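Local coordinates for protein ATP-dependent DNA helicase (Mycobacterium smegmatis, PDB 5V9X) that unwinds RNA:DNA hybrids at the expense of ATP, tracking 3'-to-5' along a single strand of DNA, at residues 228-233 and 448-453; 66-71 and 245-250; 539-544 and 790-795. One frame throughout, in Å; residues are numbered along the deposited sequence.

Interaction 1: residues 228-233 and 448-453; sequences TVRPPE and TGDIET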
# COMPACT_ATOMS: atom_id res chain seq x y z
N THR A 228 -4.66 -5.09 11.29
CA THR A 228 -4.47 -6.05 10.20
C THR A 228 -3.01 -6.49 10.19
O THR A 228 -2.19 -5.96 9.43
CB THR A 228 -4.90 -5.44 8.87
OG1 THR A 228 -4.23 -4.19 8.68
CG2 THR A 228 -6.41 -5.21 8.85
N VAL A 229 -2.68 -7.47 11.02
CA VAL A 229 -1.32 -7.96 11.18
C VAL A 229 -1.28 -9.44 10.83
O VAL A 229 -1.96 -10.25 11.48
CB VAL A 229 -0.78 -7.73 12.60
CG1 VAL A 229 0.64 -8.26 12.73
CG2 VAL A 229 -0.83 -6.26 12.96
N ARG A 230 -0.49 -9.79 9.83
CA ARG A 230 -0.27 -11.18 9.45
C ARG A 230 0.99 -11.29 8.60
O ARG A 230 1.06 -10.69 7.52
CB ARG A 230 -1.48 -11.74 8.71
CG ARG A 230 -1.20 -13.05 7.99
CD ARG A 230 -2.47 -13.69 7.48
NE ARG A 230 -2.20 -14.71 6.47
CZ ARG A 230 -3.08 -15.64 6.09
NH1 ARG A 230 -4.28 -15.68 6.64
NH2 ARG A 230 -2.74 -16.53 5.17
N PRO A 231 2.01 -12.04 9.05
CA PRO A 231 2.03 -12.76 10.33
C PRO A 231 2.45 -11.86 11.49
O PRO A 231 3.22 -10.92 11.28
CB PRO A 231 3.07 -13.87 10.10
CG PRO A 231 3.68 -13.60 8.72
CD PRO A 231 3.27 -12.22 8.32
N PRO A 232 1.93 -12.13 12.69
CA PRO A 232 2.33 -11.31 13.85
C PRO A 232 3.83 -11.31 14.10
O PRO A 232 4.40 -10.26 14.39
CB PRO A 232 1.55 -11.95 15.01
CG PRO A 232 0.37 -12.58 14.36
CD PRO A 232 0.86 -13.08 13.03
N GLU A 233 4.48 -12.47 13.99
CA GLU A 233 5.90 -12.56 14.31
C GLU A 233 6.75 -11.75 13.33
O GLU A 233 7.80 -11.22 13.72
CB GLU A 233 6.35 -14.02 14.33
CG GLU A 233 5.91 -14.86 13.13
CD GLU A 233 4.55 -15.52 13.33
OE1 GLU A 233 3.73 -15.00 14.13
OE2 GLU A 233 4.29 -16.56 12.68
N THR A 448 -14.21 -13.03 7.42
CA THR A 448 -13.40 -14.05 8.08
C THR A 448 -12.01 -13.56 8.45
O THR A 448 -11.25 -14.31 9.07
CB THR A 448 -13.29 -15.29 7.18
OG1 THR A 448 -12.61 -14.95 5.97
CG2 THR A 448 -14.66 -15.84 6.85
N GLY A 449 -11.66 -12.32 8.10
CA GLY A 449 -10.36 -11.78 8.47
C GLY A 449 -9.19 -12.40 7.75
O GLY A 449 -8.08 -12.44 8.30
N ASP A 450 -9.39 -12.89 6.52
CA ASP A 450 -8.33 -13.54 5.75
C ASP A 450 -7.57 -12.47 4.97
O ASP A 450 -7.84 -12.20 3.80
CB ASP A 450 -8.91 -14.60 4.83
CG ASP A 450 -9.25 -15.89 5.56
OD1 ASP A 450 -8.36 -16.44 6.24
OD2 ASP A 450 -10.41 -16.34 5.47
N ILE A 451 -6.59 -11.85 5.64
CA ILE A 451 -5.77 -10.82 5.02
C ILE A 451 -4.50 -11.44 4.46
O ILE A 451 -4.25 -12.64 4.62
CB ILE A 451 -5.45 -9.69 6.00
CG1 ILE A 451 -4.70 -10.23 7.22
CG2 ILE A 451 -6.72 -8.96 6.43
CD1 ILE A 451 -4.28 -9.15 8.20
N GLU A 452 -3.69 -10.63 3.80
CA GLU A 452 -2.50 -11.11 3.11
C GLU A 452 -1.34 -11.28 4.09
O GLU A 452 -1.24 -10.58 5.10
CB GLU A 452 -2.09 -10.14 2.01
CG GLU A 452 -3.26 -9.52 1.24
CD GLU A 452 -3.86 -8.32 1.96
OE1 GLU A 452 -3.09 -7.49 2.49
OE2 GLU A 452 -5.10 -8.20 1.99
N THR A 453 -0.47 -12.24 3.78
CA THR A 453 0.75 -12.43 4.55
C THR A 453 1.82 -11.45 4.07
O THR A 453 2.13 -11.40 2.87
CB THR A 453 1.25 -13.87 4.43
OG1 THR A 453 0.46 -14.72 5.26
CG2 THR A 453 2.71 -13.97 4.86
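Arg-230 lies across residues 451-453, and its CB begins the contact 3.8 Å from CD1 of Ile-451. With CG set anti to the backbone N (chi1 165°) and the rest of the chain extended, the arginine runs past residues 451-453. CG passes 3.6 Å from Thr-453 OG1, and CD lies 3.5 Å from the carbonyl oxygen of Ile-451. NE then donates to Thr-453 OG1, at 2.9 Å and nearly straight (178° at the hydrogen); the hydroxyl lies in the guanidinium plane, while Ile-451 O sits above one face, displaced toward the rim.

Thr-228, at the start of residues 228-233, closes the Ser-Ala-Thr sequence of helicase motif III. Its OG1 bonds to Gln-411 of helix 406-413, placing the contact where the two RecA-like domains meet. Ile-451 packs on that same helix, and its CD1 reaches CB of Thr-228 at 3.8 Å.

At the arginine tip the two terminal nitrogens differ. Arg-230 NH1 is 4.2 Å from Asp-450 OD1, too far for a salt bridge, with guanidinium and carboxylate planes 81° apart. NH2, by contrast, forms a salt bridge with Glu-628. Beside the arginine, CG2 of Thr-453 lies 3.9 Å from CD of Pro-231.

Interaction 2: residues 66-71 and 245-250; sequences LVIAPT and TTIVCP. With ANP (phosphoaminophosphonic acid-adenylate ester), chain C.
Leu-66 pairs with Ile-247, and Val-67 with Val-248, where two parallel strands run side by side, their axes 4.8 Å apart at closest and 14° from parallel. Three backbone hydrogen bonds fix the register: Leu-66 N to Thr-246 O, Val-248 N to Leu-66 O, and Ile-68 N to Val-248 O (2.7 Å).

On the face of Leu-66 and Ile-247, Ile-68 sends CG1 beside its own backbone N (chi1 -54°), and its CD1 end lies against the CG2 branch of Ile-247, 3.9 Å away; Pro-232, Val-235 and Ala-236 of helix 232-240 pack over these side chains. The methyl CG2 of Thr-245 fits against Leu-66, 4.1 Å from its CB. Further along, SG of Cys-249 lies beside CB and CG2 of Ile-68, 3.9 Å from each, and Pro-250 brings CD to 3.6 Å from Ile-68 O. On the face of Val-67 and Val-248 the two CG1 atoms are 4.4 Å apart, and helix 50-60 packs on Val-248.

Strand 64-68 leads into residues 69-76, whose sequence and geometry match the Walker A P-loop of RecA-like helicase cores, and Thr-71 CG2 already lies 3.4 Å from O1G of the bound ATP analogue.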
# COMPACT_ATOMS: atom_id res chain seq x y z
N LEU A 66 3.81 -4.80 20.20
CA LEU A 66 2.96 -4.72 19.01
C LEU A 66 1.53 -5.03 19.42
O LEU A 66 1.25 -6.13 19.92
CB LEU A 66 3.44 -5.69 17.93
CG LEU A 66 2.51 -5.84 16.72
CD1 LEU A 66 2.49 -4.57 15.87
CD2 LEU A 66 2.91 -7.05 15.87
N VAL A 67 0.64 -4.07 19.23
CA VAL A 67 -0.76 -4.20 19.61
C VAL A 67 -1.57 -4.56 18.37
O VAL A 67 -1.56 -3.81 17.38
CB VAL A 67 -1.29 -2.92 20.27
CG1 VAL A 67 -2.70 -3.13 20.80
CG2 VAL A 67 -0.35 -2.49 21.39
N ILE A 68 -2.26 -5.69 18.42
CA ILE A 68 -3.05 -6.19 17.30
C ILE A 68 -4.49 -6.30 17.80
O ILE A 68 -4.83 -7.22 18.55
CB ILE A 68 -2.54 -7.54 16.79
CG1 ILE A 68 -1.05 -7.45 16.44
CG2 ILE A 68 -3.34 -8.00 15.58
CD1 ILE A 68 -0.41 -8.79 16.16
N ALA A 69 -5.33 -5.37 17.37
CA ALA A 69 -6.72 -5.31 17.82
C ALA A 69 -7.53 -4.58 16.76
O ALA A 69 -6.98 -3.77 16.00
CB ALA A 69 -6.84 -4.61 19.18
N PRO A 70 -8.85 -4.85 16.68
CA PRO A 70 -9.67 -4.20 15.64
C PRO A 70 -9.73 -2.69 15.75
O PRO A 70 -9.14 -2.09 16.65
CB PRO A 70 -11.05 -4.83 15.86
CG PRO A 70 -11.03 -5.37 17.25
CD PRO A 70 -9.62 -5.80 17.48
N THR A 71 -10.47 -2.05 14.83
CA THR A 71 -10.44 -0.60 14.72
C THR A 71 -11.12 0.08 15.90
O THR A 71 -10.77 1.22 16.24
CB THR A 71 -11.08 -0.15 13.41
OG1 THR A 71 -12.35 -0.81 13.25
CG2 THR A 71 -10.18 -0.49 12.23
N THR A 245 10.07 -8.43 21.13
CA THR A 245 8.78 -7.75 21.05
C THR A 245 7.72 -8.56 21.77
O THR A 245 7.53 -9.74 21.46
CB THR A 245 8.35 -7.54 19.59
OG1 THR A 245 9.41 -6.91 18.86
CG2 THR A 245 7.10 -6.67 19.52
N THR A 246 7.02 -7.93 22.71
CA THR A 246 5.82 -8.52 23.29
C THR A 246 4.65 -8.26 22.36
O THR A 246 4.29 -7.11 22.10
CB THR A 246 5.54 -7.93 24.67
OG1 THR A 246 6.58 -8.30 25.58
CG2 THR A 246 4.20 -8.44 25.19
N ILE A 247 4.05 -9.33 21.85
CA ILE A 247 2.92 -9.22 20.94
C ILE A 247 1.63 -9.26 21.75
O ILE A 247 1.32 -10.27 22.39
CB ILE A 247 2.95 -10.33 19.87
CG1 ILE A 247 4.13 -10.12 18.93
CG2 ILE A 247 1.64 -10.36 19.10
CD1 ILE A 247 4.16 -11.08 17.76
N VAL A 248 0.89 -8.16 21.73
CA VAL A 248 -0.41 -8.06 22.37
C VAL A 248 -1.48 -8.26 21.30
O VAL A 248 -1.58 -7.46 20.37
CB VAL A 248 -0.59 -6.71 23.09
CG1 VAL A 248 -2.04 -6.51 23.46
CG2 VAL A 248 0.30 -6.64 24.32
N CYS A 249 -2.26 -9.32 21.44
CA CYS A 249 -3.30 -9.65 20.46
C CYS A 249 -4.44 -10.36 21.17
O CYS A 249 -4.56 -11.59 21.13
CB CYS A 249 -2.74 -10.52 19.33
SG CYS A 249 -3.93 -10.96 18.05
N PRO A 250 -5.31 -9.61 21.84
CA PRO A 250 -6.41 -10.22 22.58
C PRO A 250 -7.54 -10.62 21.64
O PRO A 250 -7.55 -10.19 20.47
CB PRO A 250 -6.85 -9.11 23.54
CG PRO A 250 -6.57 -7.86 22.77
CD PRO A 250 -5.32 -8.14 21.96
PG ANP C . -7.90 2.25 14.35
O1G ANP C . -8.75 2.50 13.14
O2G ANP C . -6.61 3.16 14.29
O3G ANP C . -7.47 0.73 14.40
PB ANP C . -7.89 2.45 17.11
O1B ANP C . -6.55 3.23 17.00
O2B ANP C . -7.62 1.01 17.35
N3B ANP C . -8.80 2.65 15.72
PA ANP C . -8.78 4.58 18.55
O1A ANP C . -8.84 5.37 17.30
O2A ANP C . -7.58 4.90 19.43
O3A ANP C . -8.71 3.01 18.30
O5' ANP C . -10.12 4.76 19.37
C5' ANP C . -11.48 4.55 18.86
C4' ANP C . -12.41 5.53 19.53
O4' ANP C . -12.78 5.06 20.85
C3' ANP C . -11.79 6.90 19.76
O3' ANP C . -12.82 7.88 19.82
C2' ANP C . -11.15 6.74 21.14
O2' ANP C . -10.68 7.98 21.71
C1' ANP C . -12.24 5.93 21.85
N9 ANP C . -11.80 5.10 22.97
C8 ANP C . -10.52 4.78 23.35
N7 ANP C . -10.45 3.99 24.39
C5 ANP C . -11.78 3.78 24.73
C6 ANP C . -12.38 3.02 25.75
N6 ANP C . -11.70 2.32 26.66
N1 ANP C . -13.74 3.02 25.81
C2 ANP C . -14.42 3.72 24.90
N3 ANP C . -13.96 4.47 23.90
C4 ANP C . -12.62 4.45 23.86

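Interaction 3: residues 539-544 and 790-795; sequences QRLAVT and LPRRHP. With nucleotides of chain B.
Arg-792 leaves its backbone with CG between N and the carbonyl carbon (chi1 39°) and bends again at chi3 (59°), which brings its guanidinium to Leu-541 and Thr-544. Arg-540, in contrast, is extended from CG to NE and reaches the DNA. The contact joins the end of helix 538-543, in the winged-helix family region, to the loop between helices 774-786 and 801-815, in the DEAD/H-associated region.

Leu-541 CD1 sits over the centre of the Arg-792 guanidinium, 3.4 Å from CZ, so one face is covered by a methyl group while the edge is left for polar partners. At that edge NH1 donates to Thr-544 OG1 at 2.8 Å, bent to 144° at the hydrogen, and to Pro-795 O at 3.0 Å; both acceptors lie near the guanidinium plane. One nitrogen thus ties the helix end to its own loop.

The methyl CG2 of Thr-544 lies 3.6 Å from C8 of DG11 of chain B. Arg-540 meets His-794 less intimately: NH2 lies at the edge of the imidazole, 3.8 Å from CE1, with the two planes nearly perpendicular. The loop there also touches a crystal neighbour, so its exact pose may owe something to the lattice.

Arg-540 meets the Hoogsteen edge of DG11 with two longish hydrogen bonds, the bidentate geometry arginine can make with guanine; whether this confers any base preference is not established. N2 of DG12 of chain B lies over one guanidinium face. Arg-540 NE donates to N7 of DG11 at 3.3 Å, and its NH2 to O6 of that base at 3.2 Å.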
# COMPACT_ATOMS: atom_id res chain seq x y z
N GLN A 539 23.83 16.62 1.67
CA GLN A 539 22.64 16.82 2.49
C GLN A 539 21.47 17.33 1.66
O GLN A 539 20.36 16.80 1.73
CB GLN A 539 22.94 17.78 3.64
CG GLN A 539 21.77 17.97 4.59
CD GLN A 539 21.87 19.24 5.40
OE1 GLN A 539 22.51 20.21 4.97
NE2 GLN A 539 21.25 19.25 6.57
N ARG A 540 21.71 18.37 0.85
CA ARG A 540 20.66 18.88 -0.02
C ARG A 540 20.17 17.82 -0.99
O ARG A 540 19.01 17.84 -1.42
CB ARG A 540 21.14 20.12 -0.78
CG ARG A 540 20.02 20.92 -1.41
CD ARG A 540 20.54 22.12 -2.19
NE ARG A 540 19.45 23.00 -2.59
CZ ARG A 540 19.57 23.99 -3.47
NH1 ARG A 540 20.73 24.22 -4.06
NH2 ARG A 540 18.52 24.75 -3.77
N LEU A 541 21.04 16.87 -1.35
CA LEU A 541 20.63 15.78 -2.21
C LEU A 541 19.73 14.79 -1.48
O LEU A 541 18.74 14.31 -2.04
CB LEU A 541 21.87 15.06 -2.76
CG LEU A 541 21.59 13.74 -3.47
CD1 LEU A 541 20.80 13.97 -4.74
CD2 LEU A 541 22.89 13.04 -3.76
N ALA A 542 20.06 14.48 -0.22
CA ALA A 542 19.27 13.50 0.52
C ALA A 542 17.92 14.07 0.93
O ALA A 542 16.90 13.37 0.86
CB ALA A 542 20.05 13.03 1.75
N VAL A 543 17.88 15.33 1.36
CA VAL A 543 16.64 15.88 1.88
C VAL A 543 15.65 16.19 0.76
O VAL A 543 14.44 16.20 0.98
CB VAL A 543 16.92 17.11 2.76
CG1 VAL A 543 17.81 16.73 3.93
CG2 VAL A 543 17.57 18.21 1.94
N THR A 544 16.14 16.45 -0.45
CA THR A 544 15.26 16.66 -1.60
C THR A 544 14.97 15.36 -2.35
O THR A 544 14.43 15.41 -3.46
CB THR A 544 15.86 17.70 -2.55
OG1 THR A 544 17.16 17.27 -2.98
CG2 THR A 544 15.97 19.05 -1.86
N LEU A 790 21.53 9.10 -10.05
CA LEU A 790 21.26 9.75 -11.32
C LEU A 790 21.59 11.23 -11.25
O LEU A 790 21.27 11.89 -10.26
CB LEU A 790 19.79 9.57 -11.72
CG LEU A 790 19.31 8.17 -12.10
CD1 LEU A 790 17.85 8.22 -12.50
CD2 LEU A 790 20.16 7.61 -13.22
N PRO A 791 22.21 11.79 -12.29
CA PRO A 791 22.42 13.24 -12.32
C PRO A 791 21.09 13.96 -12.51
O PRO A 791 20.29 13.60 -13.37
CB PRO A 791 23.35 13.44 -13.53
CG PRO A 791 23.11 12.25 -14.39
CD PRO A 791 22.80 11.11 -13.46
N ARG A 792 20.86 14.97 -11.68
CA ARG A 792 19.62 15.75 -11.71
C ARG A 792 19.86 17.09 -12.41
O ARG A 792 20.99 17.51 -12.65
CB ARG A 792 19.07 15.95 -10.30
CG ARG A 792 20.13 16.22 -9.23
CD ARG A 792 19.50 16.44 -7.86
NE ARG A 792 18.70 15.30 -7.41
CZ ARG A 792 18.03 15.27 -6.26
NH1 ARG A 792 18.06 16.32 -5.45
NH2 ARG A 792 17.33 14.20 -5.93
N ARG A 793 18.75 17.76 -12.73
CA ARG A 793 18.83 19.02 -13.47
C ARG A 793 19.09 20.21 -12.55
O ARG A 793 19.63 21.23 -13.00
CB ARG A 793 17.54 19.25 -14.26
CG ARG A 793 17.35 18.31 -15.43
CD ARG A 793 17.21 19.08 -16.73
NE ARG A 793 18.29 18.77 -17.67
CZ ARG A 793 18.57 19.49 -18.75
NH1 ARG A 793 17.85 20.57 -19.03
NH2 ARG A 793 19.56 19.13 -19.54
N HIS A 794 18.70 20.11 -11.28
CA HIS A 794 18.93 21.14 -10.28
C HIS A 794 19.29 20.43 -8.99
O HIS A 794 18.63 19.44 -8.62
CB HIS A 794 17.69 22.03 -10.08
CG HIS A 794 17.97 23.29 -9.31
ND1 HIS A 794 18.21 23.30 -7.96
CD2 HIS A 794 18.03 24.58 -9.72
CE1 HIS A 794 18.42 24.54 -7.56
NE2 HIS A 794 18.32 25.34 -8.61
N PRO A 795 20.33 20.89 -8.28
CA PRO A 795 20.78 20.15 -7.09
C PRO A 795 19.70 19.96 -6.04
O PRO A 795 19.62 18.89 -5.42
CB PRO A 795 21.94 21.02 -6.57
CG PRO A 795 22.42 21.76 -7.76
CD PRO A 795 21.20 22.04 -8.59
P DG B 11 9.34 19.01 2.39
OP1 DG B 11 8.55 18.92 3.63
OP2 DG B 11 9.04 20.06 1.38
O5' DG B 11 10.88 19.15 2.76
C5' DG B 11 11.85 19.25 1.73
C4' DG B 11 13.23 19.33 2.33
O4' DG B 11 14.17 19.73 1.32
C3' DG B 11 13.37 20.32 3.48
O3' DG B 11 13.90 19.66 4.62
C2' DG B 11 14.31 21.41 2.95
C1' DG B 11 15.07 20.68 1.85
N9 DG B 11 15.48 21.55 0.75
C8 DG B 11 16.77 21.83 0.36
N7 DG B 11 16.83 22.64 -0.67
C5 DG B 11 15.50 22.90 -0.97
C6 DG B 11 14.94 23.71 -1.99
O6 DG B 11 15.52 24.38 -2.85
N1 DG B 11 13.54 23.70 -1.94
C2 DG B 11 12.79 23.00 -1.03
N2 DG B 11 11.46 23.11 -1.14
N3 DG B 11 13.31 22.23 -0.08
C4 DG B 11 14.66 22.23 -0.11
P DG B 12 13.85 20.37 6.06
OP1 DG B 12 13.65 19.31 7.08
OP2 DG B 12 12.93 21.52 5.98
O5' DG B 12 15.33 20.93 6.23
C5' DG B 12 16.43 20.09 5.93
C4' DG B 12 17.64 20.92 5.60
O4' DG B 12 17.38 21.71 4.43
C3' DG B 12 18.06 21.89 6.71
O3' DG B 12 19.41 21.67 7.04
C2' DG B 12 17.84 23.28 6.10
C1' DG B 12 17.87 23.02 4.61
N9 DG B 12 17.01 23.92 3.84
C8 DG B 12 15.76 24.36 4.19
N7 DG B 12 15.22 25.15 3.31
C5 DG B 12 16.19 25.25 2.31
C6 DG B 12 16.17 25.97 1.09
O6 DG B 12 15.27 26.70 0.64
N1 DG B 12 17.35 25.79 0.37
C2 DG B 12 18.40 25.01 0.77
N2 DG B 12 19.46 24.96 -0.06
N3 DG B 12 18.43 24.32 1.91
C4 DG B 12 17.29 24.49 2.62
P DA B 13 20.04 22.31 8.37
OP1 DA B 13 20.68 21.22 9.14
OP2 DA B 13 19.02 23.16 9.02
O5' DA B 13 21.18 23.27 7.80
C5' DA B 13 21.84 22.93 6.60
C4' DA B 13 22.48 24.15 5.97
O4' DA B 13 21.48 24.91 5.24
C3' DA B 13 23.11 25.13 6.96
O3' DA B 13 24.28 25.69 6.40
C2' DA B 13 22.02 26.18 7.14
C1' DA B 13 21.42 26.23 5.74
N9 DA B 13 20.02 26.65 5.73
C8 DA B 13 19.15 26.66 6.79
N7 DA B 13 17.95 27.09 6.48
C5 DA B 13 18.04 27.39 5.13
C6 DA B 13 17.11 27.90 4.21
N6 DA B 13 15.85 28.20 4.53
N1 DA B 13 17.52 28.08 2.93
C2 DA B 13 18.79 27.77 2.62
N3 DA B 13 19.76 27.29 3.40
C4 DA B 13 19.31 27.13 4.65

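Interactions 1 and 2 belong to one region of the motor and touch directly: Val-229 CG1 packs 3.6 Å from Ile-68 CD1, and helix 232-240, which starts in interaction 1, leads along the chain to the edge strand 245-248 of interaction 2. Interaction 2 is backbone-bonded sheet with mostly apolar side chains; interaction 1, also partly buried, sets one arginine and the buried Ile-451 between irregular segments at the junction of the RecA-like domains. Interaction 3 is a surface contact, about 38 Å from interaction 1 and about 40 Å from interaction 2, centre to centre. There arginines again carry the polar chemistry, one between protein segments and one on the DNA, whereas interaction 2 adjoins the nucleotide.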